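Alpha-glucosidase (PDB 5XFM) hydrolyses beta-L-arabinopyranosides and alpha-galactosides, as a bifunctional, calcium-binding member of glycoside hydrolase family 97. Local coordinates at residues Trp206-Thr212 / Pro259-Val265; Ile318-Ser322 / Tyr350-Val356; Tyr326-Asp332 / Gly355-Trp361. The protein carries 1 engineered substitution. All blocks are in the same frame, centred on the assembly; numbering follows the deposited sequence.

Contact 1 of 3, residues Trp206-Thr212 / Pro259-Val265; sequences WVLVSET and PWRTITV
Val-207 and Ile-263 stand side by side in the dry, methyl-packed part of an antiparallel strand pair, Val-207 CG1 lying 3.7 Å from Ile-263 CG2. The second methyl of Val-207, CG2, approaches Val-265 CB at 4.2 Å. Such beta-branched residues suit extended strands, where they present methyls close to the backbone. Farther along this face Glu-211 and Arg-261 form a salt bridge, but the 2.5 Å between OE1 and NH1 is doubtfully short and the hydrogen bond is weak and bent. Both charges have second partners, Arg-439 for Glu-211 and Glu-142 for Arg-261.

The other face is more polar and, though buried, holds a water. It donates to Leu-208 O at 2.9 Å and to Thr-264 OG1 at 2.8 Å, and also bonds Thr-262 OG1, which lies between the backbone N and the carbonyl carbon (chi1 70°), toward Ser-210 and the water; Asp-121 is a further partner of Thr-264 OG1. Six backbone bonds join Leu-208 with Thr-264, Ser-210 with Thr-262 and Thr-212 with Trp-260. In this mutarotase-like N-terminal region, strands 197-200 and 121-128 flank the pair, while Met-49 and Leu-50 of strand 47-59 cover its valine and isoleucine face.

Contact 2 of 3, residues Ile318-Ser322 / Tyr350-Val356; sequences IDFAS and YARDKGV
Ile-318 meets Tyr-350 and Ala-351 where two outer helices of the TIM barrel, 311-324 and 341-353, pack against each other. The branch methyl CG2 of Ile-318 does most of the touching, coming within 3.6 Å of Ala-351 CA and 3.8 Å of Tyr-350 CD2. Ala-351 suits this place because its short side chain lets the isoleucine reach the helix backbone, and Ile-318 CD1 also rests on its CB.

Tyr-350 is turned across the gap by its first torsion, which sets CG anti to the backbone N (chi1 180°). Its phenol reaches Asp-319 nearly at right angles to the aspartate side chain, with ring and carboxylate planes 55° apart. Asp-319 OD1 accepts from the Tyr-350 hydroxyl OH at 2.6 Å through its syn lone pair, on the side of the other oxygen. Lys-354 CG lies above one face of the same ring, displaced toward the rim. The lysine chain, bent at chi2 and chi4, carries NZ to a salt bridge with Asp-353 whose hydrogen bond is weak, leaving it 5.1 Å from Asp-319 OD1; at that range its charge would probably still favour an ionised aspartate.

Helix 341-353 ends in a Schellman motif. Gly-355 takes the positive phi of the C-prime position, which glycine adopts readily, and Val-356 N bonds back to Ala-351 O. The turn directs Val-356 toward the first helix, where its CG2 packs 3.9 Å from Ala-321 CB and lies against Ile-318 O and Ser-322 N, the two ends of a helical hydrogen bond. On the partly exposed side, Ser-322, small and polar, joins the turn directly: its OG donates to Lys-354 O at 3.0 Å, in the carbonyl plane and on a lone pair.

Contact 3 of 3, residues Tyr326-Asp332 / Gly355-Trp361; sequences YEYALID and GVELFLW
Glu-327 O is gripped twice: Glu-357 N donates to it at 3.1 Å in a nearly straight bond (168°), and a water that also donates to Glu-357 OE1 donates a second hydrogen bond to it. From there the parallel ladder runs on, Ala-329 and Ile-331 each bonding through N and O to residues of the other strand.

On the face of Tyr-328 and Phe-359 the two rings form a T-shaped pair, centroids 4.9 Å apart and planes at 77°. CG of Phe-359, set anti to its carbonyl carbon (chi1 -85°), carries the ring edge to the tyrosine, its CE1 3.5 Å from Tyr-328 CD1 and over the middle of the ring; Glu-327 CB covers the opposite face. Tyr-328 OH bonds Arg-293 O. A serine in place of Tyr-328 would probably leave the edge of Phe-359 without its aromatic face and Arg-293 O without this donor.

On the other face, Ala-329 is small enough for Leu-358 CD2 to approach its CB at 3.8 Å, and Ile-331 CB meets Leu-360 CD2 at the same distance. Past the ladder, Asp-332 OD1 lies over a face of Trp-361, 3.3 Å from CD1, while OD2 bonds Trp-299. Strands 328-331 and 357-363 make a beta-alpha-beta unit of the TIM barrel, flanked by strands 295-299 and 399-403; helices 341-353 and 311-324 cover the face of Ala-329, Ile-331 and Leu-358.

Contacts 2 and 3 are neighbouring layers of one barrel, their centres 9 Å apart, and they share Gly-355 and Val-356. Each helix leads into the strand that follows it: Ala-321 O and Tyr-326 N, 2.7 Å apart, probably share a hydrogen bond at one such turn, and Ala-351 CB packs 4.1 Å from Leu-358 CD2 beside the other. Contact 1 belongs to the N-terminal region, its centre about 35 Å from that of contact 3 and 42 Å from that of contact 2. The calcium site draws on both regions through Glu-174, Glu-452 and Glu-458. Contact 3 approaches it, the Trp-361 side chain lying about 8 Å from the calcium ion, which probably marks the active site.

Contact 1 of 3, residues Trp206-Thr212 / Pro259-Val265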
loop_
_atom_site.group_PDB
_atom_site.type_symbol
_atom_site.label_atom_id
_atom_site.label_comp_id
_atom_site.label_asym_id
_atom_site.label_seq_id
_atom_site.Cartn_x
_atom_site.Cartn_y
_atom_site.Cartn_z
ATOM N N TRP A 206 -14.747 9.938 -8.650
ATOM C CA TRP A 206 -13.342 9.673 -8.378
ATOM C C TRP A 206 -12.753 8.531 -9.208
ATOM O O TRP A 206 -13.437 7.553 -9.537
ATOM C CB TRP A 206 -13.149 9.357 -6.888
ATOM C CG TRP A 206 -13.696 10.405 -5.954
ATOM C CD1 TRP A 206 -14.988 10.537 -5.531
ATOM C CD2 TRP A 206 -12.962 11.474 -5.342
ATOM N NE1 TRP A 206 -15.101 11.614 -4.687
ATOM C CE2 TRP A 206 -13.870 12.206 -4.554
ATOM C CE3 TRP A 206 -11.621 11.878 -5.379
ATOM C CZ2 TRP A 206 -13.482 13.325 -3.809
ATOM C CZ3 TRP A 206 -11.237 12.984 -4.639
ATOM C CH2 TRP A 206 -12.166 13.696 -3.867
ATOM N N VAL A 207 -11.464 8.658 -9.503
ATOM C CA VAL A 207 -10.700 7.623 -10.192
ATOM C C VAL A 207 -9.348 7.358 -9.503
ATOM O O VAL A 207 -8.600 8.280 -9.234
ATOM C CB VAL A 207 -10.442 8.007 -11.653
ATOM C CG1 VAL A 207 -9.485 7.012 -12.303
ATOM C CG2 VAL A 207 -11.762 8.093 -12.432
ATOM N N LEU A 208 -9.047 6.099 -9.207
ATOM C CA LEU A 208 -7.739 5.708 -8.688
ATOM C C LEU A 208 -6.999 4.806 -9.674
ATOM O O LEU A 208 -7.466 3.712 -9.999
ATOM C CB LEU A 208 -7.889 4.984 -7.356
ATOM C CG LEU A 208 -6.586 4.578 -6.661
ATOM C CD1 LEU A 208 -5.866 5.776 -6.025
ATOM C CD2 LEU A 208 -6.844 3.475 -5.645
ATOM N N VAL A 209 -5.849 5.269 -10.146
ATOM C CA VAL A 209 -5.030 4.523 -11.101
ATOM C C VAL A 209 -3.891 3.792 -10.391
ATOM O O VAL A 209 -3.148 4.397 -9.620
ATOM C CB VAL A 209 -4.447 5.463 -12.177
ATOM C CG1 VAL A 209 -3.437 4.747 -13.047
ATOM C CG2 VAL A 209 -5.572 6.066 -13.018
ATOM N N SER A 210 -3.760 2.492 -10.631
ATOM C CA SER A 210 -2.640 1.753 -10.052
ATOM C C SER A 210 -2.240 0.571 -10.925
ATOM O O SER A 210 -2.606 0.505 -12.092
ATOM C CB SER A 210 -2.983 1.274 -8.642
ATOM O OG SER A 210 -1.803 0.988 -7.909
ATOM N N GLU A 211 -1.470 -0.351 -10.364
ATOM C CA GLU A 211 -1.137 -1.576 -11.078
ATOM C C GLU A 211 -0.942 -2.711 -10.081
ATOM O O GLU A 211 -0.541 -2.483 -8.933
ATOM C CB GLU A 211 0.122 -1.391 -11.934
ATOM C CG GLU A 211 1.416 -1.450 -11.145
ATOM C CD GLU A 211 2.653 -1.331 -12.013
ATOM O OE1 GLU A 211 2.582 -1.683 -13.208
ATOM O OE2 GLU A 211 3.696 -0.878 -11.487
ATOM N N THR A 212 -1.218 -3.934 -10.519
ATOM C CA THR A 212 -1.031 -5.087 -9.648
ATOM C C THR A 212 -0.521 -6.306 -10.410
ATOM O O THR A 212 -0.597 -6.363 -11.643
ATOM C CB THR A 212 -2.338 -5.455 -8.928
ATOM O OG1 THR A 212 -2.078 -6.461 -7.942
ATOM C CG2 THR A 212 -3.368 -5.968 -9.926
ATOM N N PRO A 259 1.744 -6.871 -16.411
ATOM C CA PRO A 259 0.920 -6.781 -15.200
ATOM C C PRO A 259 -0.430 -6.119 -15.471
ATOM O O PRO A 259 -0.687 -5.654 -16.584
ATOM C CB PRO A 259 1.761 -5.918 -14.259
ATOM C CG PRO A 259 3.157 -6.042 -14.761
ATOM C CD PRO A 259 3.053 -6.221 -16.240
ATOM N N TRP A 260 -1.292 -6.092 -14.461
ATOM C CA TRP A 260 -2.604 -5.484 -14.608
ATOM C C TRP A 260 -2.543 -3.980 -14.325
ATOM O O TRP A 260 -1.987 -3.555 -13.315
ATOM C CB TRP A 260 -3.609 -6.156 -13.673
ATOM C CG TRP A 260 -3.814 -7.618 -13.965
ATOM C CD1 TRP A 260 -3.106 -8.665 -13.440
ATOM C CD2 TRP A 260 -4.781 -8.195 -14.854
ATOM N NE1 TRP A 260 -3.573 -9.855 -13.946
ATOM C CE2 TRP A 260 -4.604 -9.596 -14.812
ATOM C CE3 TRP A 260 -5.784 -7.668 -15.674
ATOM C CZ2 TRP A 260 -5.389 -10.472 -15.561
ATOM C CZ3 TRP A 260 -6.564 -8.543 -16.419
ATOM C CH2 TRP A 260 -6.358 -9.929 -16.357
ATOM N N ARG A 261 -3.092 -3.184 -15.235
ATOM C CA ARG A 261 -3.325 -1.761 -15.014
ATOM C C ARG A 261 -4.707 -1.630 -14.379
ATOM O O ARG A 261 -5.670 -2.204 -14.894
ATOM C CB ARG A 261 -3.298 -1.013 -16.337
ATOM C CG ARG A 261 -2.138 -1.380 -17.244
ATOM C CD ARG A 261 -0.837 -0.976 -16.657
ATOM N NE ARG A 261 0.325 -1.499 -17.373
ATOM C CZ ARG A 261 1.405 -1.971 -16.754
ATOM N NH1 ARG A 261 1.443 -2.023 -15.425
ATOM N NH2 ARG A 261 2.429 -2.425 -17.454
ATOM N N THR A 262 -4.831 -0.876 -13.294
ATOM C CA THR A 262 -6.099 -0.846 -12.572
ATOM C C THR A 262 -6.715 0.547 -12.468
ATOM O O THR A 262 -6.033 1.538 -12.184
ATOM C CB THR A 262 -5.944 -1.417 -11.148
ATOM O OG1 THR A 262 -5.175 -0.511 -10.345
ATOM C CG2 THR A 262 -5.243 -2.781 -11.189
ATOM N N ILE A 263 -8.025 0.599 -12.686
ATOM C CA ILE A 263 -8.796 1.828 -12.597
ATOM C C ILE A 263 -9.995 1.642 -11.669
ATOM O O ILE A 263 -10.948 0.946 -12.011
ATOM C CB ILE A 263 -9.309 2.272 -13.973
ATOM C CG1 ILE A 263 -8.189 2.224 -15.013
ATOM C CG2 ILE A 263 -9.936 3.657 -13.891
ATOM C CD1 ILE A 263 -8.676 2.445 -16.437
ATOM N N THR A 264 -9.939 2.242 -10.487
ATOM C CA THR A 264 -11.054 2.169 -9.555
ATOM C C THR A 264 -11.881 3.437 -9.702
ATOM O O THR A 264 -11.400 4.527 -9.434
ATOM C CB THR A 264 -10.566 2.023 -8.104
ATOM O OG1 THR A 264 -9.782 0.832 -7.986
ATOM C CG2 THR A 264 -11.740 1.961 -7.135
ATOM N N VAL A 265 -13.119 3.309 -10.143
ATOM C CA VAL A 265 -13.887 4.494 -10.513
ATOM C C VAL A 265 -15.244 4.479 -9.816
ATOM O O VAL A 265 -15.844 3.421 -9.643
ATOM C CB VAL A 265 -14.031 4.598 -12.049
ATOM C CG1 VAL A 265 -14.260 3.232 -12.651
ATOM C CG2 VAL A 265 -15.138 5.582 -12.451
HETATM O O HOH W 1 -7.224 0.987 -9.059
#

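Contact 2 of 3, residues Ile318-Ser322 / Tyr350-Val356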
loop_
_atom_site.group_PDB
_atom_site.type_symbol
_atom_site.label_atom_id
_atom_site.label_comp_id
_atom_site.label_asym_id
_atom_site.label_seq_id
_atom_site.Cartn_x
_atom_site.Cartn_y
_atom_site.Cartn_z
ATOM N N ILE A 318 11.434 -6.119 25.033
ATOM C CA ILE A 318 10.891 -7.468 25.104
ATOM C C ILE A 318 9.956 -7.588 26.310
ATOM O O ILE A 318 8.848 -8.129 26.211
ATOM C CB ILE A 318 12.027 -8.509 25.190
ATOM C CG1 ILE A 318 12.691 -8.671 23.818
ATOM C CG2 ILE A 318 11.507 -9.842 25.685
ATOM C CD1 ILE A 318 13.988 -9.441 23.852
ATOM N N ASP A 319 10.410 -7.062 27.445
ATOM C CA ASP A 319 9.607 -7.009 28.664
ATOM C C ASP A 319 8.336 -6.203 28.449
ATOM O O ASP A 319 7.267 -6.576 28.926
ATOM C CB ASP A 319 10.410 -6.396 29.820
ATOM C CG ASP A 319 11.440 -7.350 30.395
ATOM O OD1 ASP A 319 11.353 -8.569 30.135
ATOM O OD2 ASP A 319 12.346 -6.873 31.113
ATOM N N PHE A 320 8.473 -5.086 27.742
ATOM C CA PHE A 320 7.348 -4.206 27.445
ATOM C C PHE A 320 6.338 -4.935 26.563
ATOM O O PHE A 320 5.134 -4.840 26.777
ATOM C CB PHE A 320 7.840 -2.911 26.779
ATOM C CG PHE A 320 6.746 -1.927 26.474
ATOM C CD1 PHE A 320 5.792 -1.611 27.426
ATOM C CD2 PHE A 320 6.676 -1.309 25.238
ATOM C CE1 PHE A 320 4.783 -0.701 27.148
ATOM C CE2 PHE A 320 5.663 -0.401 24.954
ATOM C CZ PHE A 320 4.717 -0.100 25.912
ATOM N N ALA A 321 6.830 -5.668 25.569
ATOM C CA ALA A 321 5.953 -6.487 24.734
ATOM C C ALA A 321 5.207 -7.499 25.591
ATOM O O ALA A 321 4.003 -7.675 25.447
ATOM C CB ALA A 321 6.746 -7.192 23.645
ATOM N N SER A 322 5.926 -8.153 26.496
ATOM C CA SER A 322 5.305 -9.120 27.395
ATOM C C SER A 322 4.201 -8.483 28.241
ATOM O O SER A 322 3.119 -9.049 28.394
ATOM C CB SER A 322 6.357 -9.753 28.303
ATOM O OG SER A 322 5.811 -10.849 29.006
ATOM N N TYR A 350 15.276 -15.475 25.897
ATOM C CA TYR A 350 14.679 -14.610 26.903
ATOM C C TYR A 350 13.283 -14.166 26.463
ATOM O O TYR A 350 12.329 -14.234 27.238
ATOM C CB TYR A 350 15.566 -13.386 27.151
ATOM C CG TYR A 350 15.013 -12.428 28.185
ATOM C CD1 TYR A 350 15.185 -12.669 29.544
ATOM C CD2 TYR A 350 14.298 -11.301 27.803
ATOM C CE1 TYR A 350 14.677 -11.800 30.495
ATOM C CE2 TYR A 350 13.780 -10.432 28.744
ATOM C CZ TYR A 350 13.974 -10.684 30.090
ATOM O OH TYR A 350 13.462 -9.820 31.031
ATOM N N ALA A 351 13.168 -13.727 25.211
ATOM C CA ALA A 351 11.880 -13.321 24.647
ATOM C C ALA A 351 10.859 -14.455 24.659
ATOM O O ALA A 351 9.682 -14.243 24.972
ATOM C CB ALA A 351 12.065 -12.798 23.230
ATOM N N ARG A 352 11.307 -15.657 24.301
ATOM C CA ARG A 352 10.420 -16.819 24.268
ATOM C C ARG A 352 9.906 -17.168 25.665
ATOM O O ARG A 352 8.748 -17.542 25.831
ATOM C CB ARG A 352 11.125 -18.033 23.657
ATOM C CG ARG A 352 10.282 -19.303 23.706
ATOM C CD ARG A 352 10.697 -20.340 22.667
ATOM N NE ARG A 352 10.704 -19.779 21.319
ATOM C CZ ARG A 352 11.793 -19.621 20.576
ATOM N NH1 ARG A 352 12.971 -20.025 21.029
ATOM N NH2 ARG A 352 11.699 -19.097 19.362
ATOM N N ASP A 353 10.766 -17.037 26.671
ATOM C CA ASP A 353 10.340 -17.305 28.042
ATOM C C ASP A 353 9.282 -16.290 28.499
ATOM O O ASP A 353 8.518 -16.548 29.430
ATOM C CB ASP A 353 11.536 -17.301 28.997
ATOM C CG ASP A 353 11.131 -17.562 30.438
ATOM O OD1 ASP A 353 10.507 -18.615 30.695
ATOM O OD2 ASP A 353 11.424 -16.717 31.311
ATOM N N LYS A 354 9.251 -15.129 27.852
ATOM C CA LYS A 354 8.273 -14.095 28.179
ATOM C C LYS A 354 7.072 -14.120 27.225
ATOM O O LYS A 354 6.209 -13.241 27.276
ATOM C CB LYS A 354 8.931 -12.708 28.153
ATOM C CG LYS A 354 10.150 -12.554 29.057
ATOM C CD LYS A 354 9.762 -12.502 30.525
ATOM C CE LYS A 354 10.980 -12.316 31.408
ATOM N NZ LYS A 354 11.922 -13.465 31.284
ATOM N N GLY A 355 7.015 -15.131 26.361
ATOM C CA GLY A 355 5.927 -15.257 25.402
ATOM C C GLY A 355 6.029 -14.245 24.272
ATOM O O GLY A 355 5.021 -13.762 23.762
ATOM N N VAL A 356 7.263 -13.948 23.873
ATOM C CA VAL A 356 7.551 -12.943 22.856
ATOM C C VAL A 356 8.477 -13.538 21.796
ATOM O O VAL A 356 9.412 -14.270 22.121
ATOM C CB VAL A 356 8.229 -11.684 23.473
ATOM C CG1 VAL A 356 8.738 -10.744 22.383
ATOM C CG2 VAL A 356 7.281 -10.956 24.414
#

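Contact 3 of 3, residues Tyr326-Asp332 / Gly355-Trp361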
loop_
_atom_site.group_PDB
_atom_site.type_symbol
_atom_site.label_atom_id
_atom_site.label_comp_id
_atom_site.label_asym_id
_atom_site.label_seq_id
_atom_site.Cartn_x
_atom_site.Cartn_y
_atom_site.Cartn_z
ATOM N N TYR A 326 1.948 -8.297 23.745
ATOM C CA TYR A 326 2.242 -8.226 22.318
ATOM C C TYR A 326 3.008 -9.460 21.862
ATOM O O TYR A 326 3.812 -10.021 22.615
ATOM C CB TYR A 326 3.025 -6.954 21.979
ATOM C CG TYR A 326 2.147 -5.730 21.816
ATOM C CD1 TYR A 326 0.801 -5.764 22.168
ATOM C CD2 TYR A 326 2.655 -4.551 21.283
ATOM C CE1 TYR A 326 -0.006 -4.655 22.014
ATOM C CE2 TYR A 326 1.853 -3.437 21.124
ATOM C CZ TYR A 326 0.525 -3.495 21.491
ATOM O OH TYR A 326 -0.276 -2.391 21.336
ATOM N N GLU A 327 2.739 -9.878 20.627
ATOM C CA GLU A 327 3.333 -11.085 20.062
ATOM C C GLU A 327 4.795 -10.929 19.679
ATOM O O GLU A 327 5.553 -11.898 19.716
ATOM C CB GLU A 327 2.542 -11.558 18.838
ATOM C CG GLU A 327 1.148 -12.076 19.146
ATOM C CD GLU A 327 0.175 -10.982 19.536
ATOM O OE1 GLU A 327 0.215 -9.899 18.914
ATOM O OE2 GLU A 327 -0.632 -11.207 20.463
ATOM N N TYR A 328 5.186 -9.730 19.268
ATOM C CA TYR A 328 6.512 -9.551 18.686
ATOM C C TYR A 328 7.300 -8.390 19.276
ATOM O O TYR A 328 6.747 -7.500 19.928
ATOM C CB TYR A 328 6.394 -9.387 17.166
ATOM C CG TYR A 328 5.793 -10.609 16.495
ATOM C CD1 TYR A 328 6.470 -11.826 16.491
ATOM C CD2 TYR A 328 4.536 -10.557 15.910
ATOM C CE1 TYR A 328 5.920 -12.945 15.899
ATOM C CE2 TYR A 328 3.978 -11.673 15.315
ATOM C CZ TYR A 328 4.671 -12.861 15.314
ATOM O OH TYR A 328 4.116 -13.972 14.729
ATOM N N ALA A 329 8.612 -8.461 19.082
ATOM C CA ALA A 329 9.507 -7.338 19.281
ATOM C C ALA A 329 10.416 -7.207 18.063
ATOM O O ALA A 329 11.059 -8.174 17.648
ATOM C CB ALA A 329 10.333 -7.512 20.554
ATOM N N LEU A 330 10.460 -6.011 17.489
ATOM C CA LEU A 330 11.310 -5.726 16.337
ATOM C C LEU A 330 12.648 -5.137 16.770
ATOM O O LEU A 330 12.690 -4.097 17.422
ATOM C CB LEU A 330 10.609 -4.762 15.377
ATOM C CG LEU A 330 11.489 -4.105 14.305
ATOM C CD1 LEU A 330 12.142 -5.138 13.381
ATOM C CD2 LEU A 330 10.687 -3.087 13.501
ATOM N N ILE A 331 13.737 -5.820 16.428
ATOM C CA ILE A 331 15.077 -5.305 16.688
ATOM C C ILE A 331 15.630 -4.707 15.396
ATOM O O ILE A 331 15.750 -5.404 14.388
ATOM C CB ILE A 331 16.016 -6.404 17.230
ATOM C CG1 ILE A 331 15.436 -7.005 18.518
ATOM C CG2 ILE A 331 17.414 -5.848 17.465
ATOM C CD1 ILE A 331 16.328 -8.059 19.174
ATOM N N ASP A 332 15.970 -3.417 15.427
ATOM C CA ASP A 332 16.213 -2.663 14.196
ATOM C C ASP A 332 17.694 -2.665 13.804
ATOM O O ASP A 332 18.461 -3.502 14.279
ATOM C CB ASP A 332 15.695 -1.233 14.354
ATOM C CG ASP A 332 15.058 -0.690 13.072
ATOM O OD1 ASP A 332 15.776 -0.317 12.117
ATOM O OD2 ASP A 332 13.814 -0.633 13.033
ATOM N N GLY A 355 7.015 -15.131 26.361
ATOM C CA GLY A 355 5.927 -15.257 25.402
ATOM C C GLY A 355 6.029 -14.245 24.272
ATOM O O GLY A 355 5.021 -13.762 23.762
ATOM N N VAL A 356 7.263 -13.948 23.873
ATOM C CA VAL A 356 7.551 -12.943 22.856
ATOM C C VAL A 356 8.477 -13.538 21.796
ATOM O O VAL A 356 9.412 -14.270 22.121
ATOM C CB VAL A 356 8.229 -11.684 23.473
ATOM C CG1 VAL A 356 8.738 -10.744 22.383
ATOM C CG2 VAL A 356 7.281 -10.956 24.414
ATOM N N GLU A 357 8.219 -13.224 20.530
ATOM C CA GLU A 357 9.089 -13.651 19.442
ATOM C C GLU A 357 9.644 -12.438 18.705
ATOM O O GLU A 357 9.116 -11.334 18.842
ATOM C CB GLU A 357 8.317 -14.582 18.505
ATOM C CG GLU A 357 8.270 -16.017 19.019
ATOM C CD GLU A 357 7.100 -16.797 18.474
ATOM O OE1 GLU A 357 6.028 -16.186 18.289
ATOM O OE2 GLU A 357 7.247 -18.015 18.234
ATOM N N LEU A 358 10.703 -12.634 17.924
ATOM C CA LEU A 358 11.413 -11.498 17.341
ATOM C C LEU A 358 11.313 -11.348 15.822
ATOM O O LEU A 358 11.188 -12.322 15.079
ATOM C CB LEU A 358 12.895 -11.558 17.717
ATOM C CG LEU A 358 13.245 -11.639 19.196
ATOM C CD1 LEU A 358 14.746 -11.631 19.347
ATOM C CD2 LEU A 358 12.627 -10.469 19.942
ATOM N N PHE A 359 11.352 -10.093 15.387
ATOM C CA PHE A 359 11.625 -9.741 13.999
ATOM C C PHE A 359 13.001 -9.106 13.972
ATOM O O PHE A 359 13.319 -8.288 14.840
ATOM C CB PHE A 359 10.588 -8.766 13.447
ATOM C CG PHE A 359 9.355 -9.416 12.907
ATOM C CD1 PHE A 359 8.522 -10.148 13.736
ATOM C CD2 PHE A 359 8.986 -9.240 11.578
ATOM C CE1 PHE A 359 7.370 -10.721 13.249
ATOM C CE2 PHE A 359 7.828 -9.811 11.084
ATOM C CZ PHE A 359 7.021 -10.552 11.917
ATOM N N LEU A 360 13.824 -9.480 13.002
ATOM C CA LEU A 360 15.142 -8.870 12.877
ATOM C C LEU A 360 15.286 -8.055 11.591
ATOM O O LEU A 360 14.792 -8.453 10.524
ATOM C CB LEU A 360 16.237 -9.935 12.950
ATOM C CG LEU A 360 16.314 -10.701 14.271
ATOM C CD1 LEU A 360 17.512 -11.640 14.282
ATOM C CD2 LEU A 360 16.380 -9.726 15.439
ATOM N N TRP A 361 15.950 -6.903 11.729
ATOM C CA TRP A 361 16.237 -5.974 10.635
ATOM C C TRP A 361 17.405 -6.441 9.775
ATOM O O TRP A 361 18.455 -6.840 10.290
ATOM C CB TRP A 361 16.547 -4.576 11.193
ATOM C CG TRP A 361 16.634 -3.472 10.160
ATOM C CD1 TRP A 361 15.636 -2.600 9.807
ATOM C CD2 TRP A 361 17.782 -3.094 9.379
ATOM N NE1 TRP A 361 16.087 -1.721 8.848
ATOM C CE2 TRP A 361 17.398 -2.002 8.569
ATOM C CE3 TRP A 361 19.089 -3.578 9.280
ATOM C CZ2 TRP A 361 18.277 -1.389 7.678
ATOM C CZ3 TRP A 361 19.955 -2.971 8.391
ATOM C CH2 TRP A 361 19.546 -1.890 7.601
HETATM O O HOH W 2 3.218 -11.305 24.763
HETATM O O HOH W 3 4.151 -14.630 19.503
#